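Local coordinates for conserved hypothetical protein (Streptococcus pneumoniae, PDB 2GK4) that is probably a phosphopantothenate–cysteine ligase of coenzyme A biosynthesis with a Rossmann-like fold, although its function has not been established, at residues 31-34 with 35-39; 109-113 with 114-118; 213-216 with 217-220. All blocks are in the same frame, centred on the assembly; numbering follows the deposited sequence.

Contact 1. Residues 31-34 with 35-39; sequences LGKI and ITETL
The carbonyl oxygen of Ile34 is gripped twice by Thr38: OG1 donates to Ile34 O at 2.8 Å from above the carbonyl plane, and the backbone N of Thr38 reaches the same oxygen from the other face. Threonine suits the place because its hydroxyl sits directly on CB, near enough to reach the carbonyl four residues back; chi1 of -59°, with OG1 anti to the carbonyl carbon, aims it there. Thr36 repeats the pattern: its OG1 donates to Gly32 O at 2.9 Å while its amide approaches from the other face, and the polar end of a buried threonine is thereby satisfied within the helix. One turn apart, Lys33 NZ meets Glu37 OE2 at 2.6 Å on the syn side, 26° out of the carboxylate plane, a short i to i+4 salt bridge. The lysine chain runs extended as far as CE and bends only at chi4 (-78°), which swings NZ across to the glutamate. The apolar flank is carried by Leu31 CG against Ile35 CD1, 3.8 Å apart. In this Rossmann-like alpha-beta-alpha sandwich, helix 30-41 lies against parallel strands: Thr36 packs on strand 45-50, Leu31 and Ile35 on Phe160 of strand 156-163, and Ile34, Ile35 and Thr38 on helix 216-228.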
# COMPACT_ATOMS: atom_id res chain seq x y z
N LEU A 31 6.90 10.89 12.90
CA LEU A 31 7.87 11.08 13.97
C LEU A 31 9.30 11.05 13.42
O LEU A 31 10.12 11.92 13.77
CB LEU A 31 7.65 10.06 15.04
CG LEU A 31 8.56 10.15 16.26
CD1 LEU A 31 8.51 11.51 16.96
CD2 LEU A 31 8.11 9.04 17.21
N GLY A 32 9.57 10.12 12.50
CA GLY A 32 10.85 10.08 11.79
C GLY A 32 11.20 11.40 11.12
O GLY A 32 12.35 11.85 11.17
N LYS A 33 10.21 12.01 10.48
CA LYS A 33 10.39 13.31 9.83
C LYS A 33 10.80 14.37 10.84
O LYS A 33 11.76 15.11 10.59
CB LYS A 33 9.10 13.72 9.09
CG LYS A 33 9.15 15.15 8.52
CD LYS A 33 7.85 15.43 7.78
CE LYS A 33 7.88 16.76 7.10
NZ LYS A 33 7.66 17.85 8.11
N ILE A 34 10.13 14.43 11.99
CA ILE A 34 10.42 15.48 12.99
C ILE A 34 11.80 15.26 13.60
O ILE A 34 12.56 16.21 13.80
CB ILE A 34 9.33 15.54 14.09
CG1 ILE A 34 7.97 15.94 13.49
CG2 ILE A 34 9.72 16.57 15.18
CD1 ILE A 34 6.81 15.83 14.51
N ILE A 35 12.14 14.00 13.86
CA ILE A 35 13.46 13.70 14.40
C ILE A 35 14.54 14.15 13.43
O ILE A 35 15.52 14.81 13.82
CB ILE A 35 13.57 12.20 14.73
CG1 ILE A 35 12.67 11.92 15.96
CG2 ILE A 35 15.04 11.80 15.00
CD1 ILE A 35 12.40 10.39 16.17
N THR A 36 14.34 13.83 12.15
CA THR A 36 15.31 14.18 11.12
C THR A 36 15.45 15.70 11.02
O THR A 36 16.58 16.20 11.01
CB THR A 36 14.93 13.55 9.76
OG1 THR A 36 14.91 12.12 9.89
CG2 THR A 36 15.95 13.95 8.66
N GLU A 37 14.33 16.43 10.93
CA GLU A 37 14.36 17.91 10.93
C GLU A 37 15.12 18.47 12.13
O GLU A 37 15.92 19.39 12.00
CB GLU A 37 12.94 18.47 10.96
CG GLU A 37 12.18 18.18 9.70
CD GLU A 37 10.70 18.50 9.81
OE1 GLU A 37 10.15 18.67 10.94
OE2 GLU A 37 10.07 18.57 8.75
N THR A 38 14.86 17.89 13.30
CA THR A 38 15.51 18.34 14.53
C THR A 38 17.01 18.17 14.43
O THR A 38 17.77 19.11 14.78
CB THR A 38 14.93 17.63 15.77
OG1 THR A 38 13.53 17.93 15.83
CG2 THR A 38 15.60 18.13 17.05
N LEU A 39 17.45 17.01 13.94
CA LEU A 39 18.90 16.76 13.82
C LEU A 39 19.55 17.67 12.78
O LEU A 39 20.63 18.25 13.01
CB LEU A 39 19.15 15.28 13.49
CG LEU A 39 18.66 14.35 14.60
CD1 LEU A 39 18.58 12.94 14.07
CD2 LEU A 39 19.56 14.44 15.83

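Contact 2. Residues 109-113 with 114-118; sequences QASSN and LKEFL
Ser111 and Glu116 meet where the chain passes from helix 105-110 into a 3-10 segment. Ser111 forms an ST turn, its OG accepting from Asn113 N at 3.1 Å, and Glu116 bonds to the same hydroxyl. On this tight side, Ser111 OG donates to Glu116 OE2 at 2.6 Å, and OE2 accepts through its anti lone pair. A small hydroxyl suits this corner, since it serves as donor and acceptor at once. Glu116 reaches the serine because chi1 of 78° places CG between its backbone N and carbonyl carbon, with the chain extended beyond. Its own amide bonds to Asn113 O at 3.0 Å. Leu114 CD1 comes against the serine, and Leu114 also packs on Gln109 of the second subunit.

The outer side is looser. Asn113 OD1 receives Lys115 N over a long 3.3 Å, the donor standing well above the amide's carbonyl plane, and the exposed lysine chain leads away. A water accepts from Ser112 N and donates to Glu116 OE2, which thus accepts from both serine hydroxyl and water.

Back on the tight side, buried Phe117 stacks on Phe137 and lies with CE1 3.6 Å from Ser111 CB. The aliphatic part of Glu116 covers its ring: CG is 3.9 Å above the plane, over its centre.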
# COMPACT_ATOMS: atom_id res chain seq x y z
N GLN A 109 -8.44 -26.16 1.40
CA GLN A 109 -9.33 -27.16 1.99
C GLN A 109 -8.96 -28.60 1.62
O GLN A 109 -9.14 -29.52 2.42
CB GLN A 109 -10.77 -26.85 1.60
CG GLN A 109 -11.37 -25.80 2.51
CD GLN A 109 -12.78 -25.38 2.11
OE1 GLN A 109 -13.09 -25.20 0.93
NE2 GLN A 109 -13.65 -25.21 3.11
N ALA A 110 -8.43 -28.78 0.41
CA ALA A 110 -8.09 -30.11 -0.09
C ALA A 110 -6.74 -30.60 0.43
O ALA A 110 -6.40 -31.77 0.28
CB ALA A 110 -8.09 -30.12 -1.60
N SER A 111 -5.97 -29.71 1.05
CA SER A 111 -4.62 -30.06 1.50
C SER A 111 -4.66 -30.91 2.78
O SER A 111 -5.51 -30.70 3.65
CB SER A 111 -3.80 -28.79 1.74
OG SER A 111 -2.59 -29.07 2.42
N SER A 112 -3.72 -31.84 2.88
CA SER A 112 -3.58 -32.66 4.08
C SER A 112 -2.41 -32.19 4.95
O SER A 112 -2.15 -32.73 6.02
CB SER A 112 -3.42 -34.14 3.70
OG SER A 112 -2.40 -34.33 2.72
N ASN A 113 -1.70 -31.17 4.49
CA ASN A 113 -0.64 -30.59 5.28
C ASN A 113 -0.29 -29.22 4.72
O ASN A 113 0.32 -29.10 3.66
CB ASN A 113 0.61 -31.48 5.32
CG ASN A 113 1.66 -31.00 6.31
OD1 ASN A 113 1.55 -29.91 6.88
ND2 ASN A 113 2.67 -31.82 6.54
N LEU A 114 -0.72 -28.19 5.43
CA LEU A 114 -0.63 -26.81 4.96
C LEU A 114 0.80 -26.30 4.80
O LEU A 114 1.06 -25.34 4.06
CB LEU A 114 -1.40 -25.91 5.92
CG LEU A 114 -2.89 -25.64 5.65
CD1 LEU A 114 -3.64 -26.71 4.93
CD2 LEU A 114 -3.64 -25.14 6.90
N LYS A 115 1.74 -26.94 5.49
CA LYS A 115 3.15 -26.58 5.33
C LYS A 115 3.63 -26.80 3.88
O LYS A 115 4.60 -26.16 3.45
CB LYS A 115 4.02 -27.32 6.36
CG LYS A 115 3.64 -26.94 7.79
CD LYS A 115 4.63 -27.40 8.89
CE LYS A 115 4.09 -26.97 10.27
NZ LYS A 115 4.60 -27.82 11.39
N GLU A 116 2.92 -27.65 3.13
CA GLU A 116 3.25 -27.89 1.71
C GLU A 116 3.29 -26.57 0.93
O GLU A 116 4.08 -26.42 0.01
CB GLU A 116 2.27 -28.86 1.02
CG GLU A 116 0.90 -28.24 0.60
CD GLU A 116 -0.04 -29.22 -0.16
OE1 GLU A 116 0.29 -29.61 -1.31
OE2 GLU A 116 -1.13 -29.56 0.36
N PHE A 117 2.45 -25.62 1.34
CA PHE A 117 2.26 -24.37 0.60
C PHE A 117 3.46 -23.43 0.71
O PHE A 117 3.62 -22.53 -0.13
CB PHE A 117 0.98 -23.67 1.04
CG PHE A 117 -0.28 -24.41 0.66
CD1 PHE A 117 -1.16 -24.85 1.63
CD2 PHE A 117 -0.58 -24.67 -0.66
CE1 PHE A 117 -2.32 -25.54 1.29
CE2 PHE A 117 -1.74 -25.35 -1.02
CZ PHE A 117 -2.61 -25.80 -0.04
N LEU A 118 4.31 -23.66 1.71
CA LEU A 118 5.48 -22.80 1.90
C LEU A 118 6.60 -23.07 0.90
O LEU A 118 7.55 -22.27 0.77
CB LEU A 118 6.06 -22.95 3.31
CG LEU A 118 5.17 -22.89 4.54
CD1 LEU A 118 6.03 -22.95 5.80
CD2 LEU A 118 4.32 -21.65 4.52
O HOH W 1 -1.88 -32.13 0.77

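Contact 3. Residues 213-216 with 217-220; sequences VQTK and EEIA
Two torsions bring Thr215 and Glu218 together. In Thr215, chi1 of 66° tucks OG1 between its own backbone N and carbonyl carbon, facing the start of the helix; in Glu218, chi1 of -92° followed by an extended chain turns the carboxylate back toward the residues that precede it. Thr215 OG1 accepts from Glu218 N at 3.1 Å, and Glu218 OE1 accepts from Gln214 N at 2.7 Å, the amide meeting the oxygen from above the carboxylate plane. The side chains of Val213 and Glu218 slide past each other in opposite directions, with Glu218 OE1 3.5 Å from Val213 CA. Thr215 is the N-cap of helix 216-228: its hydroxyl takes up an amide of the first turn, where the i to i-4 carbonyls of the helix are not yet available. Glutamate is well placed here too, because a negative charge near a helix N terminus is likely to be favoured by the helix dipole. The regular pattern then starts with Ile219 N donating to Thr215 O at 2.9 Å. On the buried flank, Val213, compact and apolar as suits a buried strand end, crosses Ile219 at about a right angle, and Val213 CG2 presses on Ile219 CG1 at 3.4 Å, tighter than usual van der Waals contact. Both branched side chains also cover Ala202 and Phe204 of strand 202-205. The amide end of Gln214 leads away, its OE1 bonded to Arg201 and its NE2 to Gln199.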
# COMPACT_ATOMS: atom_id res chain seq x y z
N VAL A 213 8.16 11.43 28.03
CA VAL A 213 7.87 12.65 27.31
C VAL A 213 6.41 12.64 26.83
O VAL A 213 5.76 11.59 26.78
CB VAL A 213 8.81 12.87 26.07
CG1 VAL A 213 10.26 13.14 26.51
CG2 VAL A 213 8.71 11.68 25.12
N GLN A 214 5.91 13.81 26.44
CA GLN A 214 4.49 13.98 26.18
C GLN A 214 4.09 14.28 24.76
O GLN A 214 2.89 14.17 24.43
CB GLN A 214 3.94 15.10 27.08
CG GLN A 214 3.69 14.65 28.46
CD GLN A 214 2.74 13.46 28.51
OE1 GLN A 214 3.04 12.47 29.15
NE2 GLN A 214 1.61 13.55 27.80
N THR A 215 5.05 14.72 23.95
CA THR A 215 4.81 15.15 22.56
C THR A 215 5.92 14.69 21.63
O THR A 215 7.04 14.35 22.06
CB THR A 215 4.69 16.71 22.40
OG1 THR A 215 5.95 17.33 22.71
CG2 THR A 215 3.62 17.27 23.32
N LYS A 216 5.61 14.69 20.34
CA LYS A 216 6.58 14.38 19.30
C LYS A 216 7.75 15.31 19.34
O LYS A 216 8.87 14.89 19.16
CB LYS A 216 5.91 14.48 17.91
CG LYS A 216 5.03 13.27 17.58
CD LYS A 216 4.27 13.44 16.22
CE LYS A 216 3.62 12.13 15.80
NZ LYS A 216 2.60 11.65 16.83
N GLU A 217 7.48 16.60 19.58
CA GLU A 217 8.56 17.58 19.66
C GLU A 217 9.48 17.24 20.84
O GLU A 217 10.71 17.31 20.71
CB GLU A 217 7.98 19.00 19.77
CG GLU A 217 7.21 19.45 18.51
CD GLU A 217 5.87 18.73 18.28
OE1 GLU A 217 5.17 18.37 19.27
OE2 GLU A 217 5.50 18.54 17.10
N GLU A 218 8.88 16.84 21.96
CA GLU A 218 9.66 16.46 23.14
C GLU A 218 10.49 15.21 22.86
O GLU A 218 11.62 15.11 23.36
CB GLU A 218 8.77 16.21 24.35
CG GLU A 218 8.55 17.43 25.24
CD GLU A 218 7.48 17.21 26.33
OE1 GLU A 218 7.37 16.09 26.88
OE2 GLU A 218 6.76 18.19 26.63
N ILE A 219 9.92 14.27 22.10
CA ILE A 219 10.67 13.07 21.68
C ILE A 219 11.92 13.49 20.93
O ILE A 219 13.05 13.08 21.27
CB ILE A 219 9.80 12.07 20.83
CG1 ILE A 219 8.66 11.51 21.68
CG2 ILE A 219 10.67 10.92 20.26
CD1 ILE A 219 7.53 10.78 20.85
N ALA A 220 11.72 14.32 19.89
CA ALA A 220 12.85 14.82 19.10
C ALA A 220 13.91 15.57 19.90
O ALA A 220 15.12 15.33 19.71
CB ALA A 220 12.36 15.64 17.87

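Overall arrangement
Starting from the N terminus, the chain reaches contact 1 inside helix 30-41, contact 2 at the turn after helix 105-110, and contact 3 where strand 210-213, outermost within this chain, passes into helix 216-228. They follow in series; none encloses or crosses another, and each closes only a turn or so of chain. Contacts 1 and 3 nevertheless meet in space, their centres 11 Å apart, with Ala220 packed against Ile34 and Thr38 and Lys216 against Leu31 and Ile34, so the early and the last helix lie together beside the eight-stranded sheet. Contact 2 lies about 46 Å from contact 1, between centres, on the far arm beside the two-stranded sheet 97-104/133-140, where the second subunit is met.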